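Local coordinates for protein heme peroxidase (Bacteroides thetaiotaomicron, PDB 2GVK) that probably uses a bound heme to oxidise dyes and other substrates with hydrogen peroxide, as dye-decolorizing peroxidases do, at residues 175-178 against 182-185. Sequence-based numbering, arbitrary orientation.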
loop_
_atom_site.group_PDB
_atom_site.type_symbol
_atom_site.label_atom_id
_atom_site.label_comp_id
_atom_site.label_asym_id
_atom_site.label_seq_id
_atom_site.Cartn_x
_atom_site.Cartn_y
_atom_site.Cartn_z
ATOM N N ILE A 175 -33.389 -7.808 -8.106
ATOM C CA ILE A 175 -34.765 -7.858 -8.601
ATOM C C ILE A 175 -35.054 -6.669 -9.496
ATOM O O ILE A 175 -34.742 -5.511 -9.149
ATOM C CB ILE A 175 -35.760 -7.856 -7.429
ATOM C CG1 ILE A 175 -35.570 -9.096 -6.555
ATOM C CG2 ILE A 175 -37.214 -7.787 -7.941
ATOM C CD1 ILE A 175 -36.317 -9.027 -5.213
ATOM N N GLY A 176 -35.666 -6.943 -10.650
ATOM C CA GLY A 176 -36.067 -5.900 -11.577
ATOM C C GLY A 176 -37.574 -5.704 -11.670
ATOM O O GLY A 176 -38.333 -5.987 -10.729
ATOM N N GLU A 177 -38.017 -5.248 -12.820
ATOM C CA GLU A 177 -39.391 -4.830 -12.963
ATOM C C GLU A 177 -40.399 -6.007 -13.005
ATOM O O GLU A 177 -41.603 -5.783 -12.918
ATOM C CB GLU A 177 -39.530 -3.913 -14.172
ATOM C CG GLU A 177 -38.817 -2.533 -13.936
ATOM C CD GLU A 177 -39.373 -1.770 -12.688
ATOM O OE1 GLU A 177 -40.511 -1.251 -12.767
ATOM O OE2 GLU A 177 -38.652 -1.661 -11.670
ATOM N N GLU A 178 -39.887 -7.243 -13.048
ATOM C CA GLU A 178 -40.727 -8.439 -12.918
ATOM C C GLU A 178 -41.413 -8.523 -11.520
ATOM O O GLU A 178 -42.361 -9.280 -11.336
ATOM C CB GLU A 178 -39.907 -9.708 -13.185
ATOM C CG GLU A 178 -38.899 -10.085 -12.055
ATOM C CD GLU A 178 -37.572 -9.312 -12.132
ATOM O OE1 GLU A 178 -37.416 -8.466 -13.046
ATOM O OE2 GLU A 178 -36.656 -9.605 -11.296
ATOM N N PHE A 182 -40.534 -4.402 -5.412
ATOM C CA PHE A 182 -39.315 -4.786 -4.683
ATOM C C PHE A 182 -38.072 -4.718 -5.537
ATOM O O PHE A 182 -37.017 -5.211 -5.143
ATOM C CB PHE A 182 -39.489 -6.177 -4.082
ATOM C CG PHE A 182 -40.614 -6.253 -3.092
ATOM C CD1 PHE A 182 -40.459 -5.710 -1.819
ATOM C CD2 PHE A 182 -41.862 -6.680 -3.482
ATOM C CE1 PHE A 182 -41.508 -5.673 -0.945
ATOM C CE2 PHE A 182 -42.916 -6.650 -2.610
ATOM C CZ PHE A 182 -42.739 -6.141 -1.330
ATOM N N ALA A 183 -38.167 -4.012 -6.652
ATOM C CA ALA A 183 -37.029 -3.803 -7.512
ATOM C C ALA A 183 -35.917 -3.131 -6.731
ATOM O O ALA A 183 -36.166 -2.219 -5.927
ATOM C CB ALA A 183 -37.421 -2.954 -8.726
ATOM N N GLY A 184 -34.687 -3.560 -6.983
ATOM C CA GLY A 184 -33.534 -3.078 -6.214
ATOM C C GLY A 184 -33.203 -3.999 -5.046
ATOM O O GLY A 184 -32.183 -3.839 -4.400
ATOM N N GLY A 185 -34.099 -4.947 -4.750
ATOM C CA GLY A 185 -33.858 -5.916 -3.695
ATOM C C GLY A 185 -33.113 -7.147 -4.227
ATOM O O GLY A 185 -32.785 -7.232 -5.426
#
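The carbonyl oxygen of Ile175 is gripped from the far segment by two groups, the N-H of Gly184, whose N lies 2.9 Å from Ile175 O, and the CA-H of Ala183, a weaker contact with CA 3.3 Å from the same oxygen. The N-H...O hydrogen bond from Gly184 is nearly straight at its hydrogen (166°), although the donor is tilted out of the carbonyl plane. The other end of Ile175 is held as well: its N donates to Gly185 O at 2.8 Å, so both backbone polar groups of this buried residue are satisfied by 182-185.

That segment is a type II beta turn, closed by the bond from Gly185 N to Phe182 O (3.0 Å). Gly184 occupies its third position with a positive phi of 94°, a backbone conformation that glycine readily adopts. The isoleucine side chain lies against the turn backbone: CG1, set beside its own N (chi1 -62°), comes alongside Gly185 O at 3.5 Å, while CD1 and CG2 approach Phe182 O. Farther along, the bent chain of Glu177 brings OE2 within 3.4 Å of Ala183 CB.

On the 175-178 side, Glu178 folds back so that OE2 lies 2.9 Å from Gly176 N and receives its hydrogen from above the carboxylate plane, while its backbone O accepts a hydrogen bond from Lys87. The paired backbone bonds thus fasten the start of the loop that follows helix 169-173 to the type II turn at its end, which leads directly into strand 186-195 of the antiparallel sheet, part of the beta-barrel fold of dye-decolorizing peroxidases.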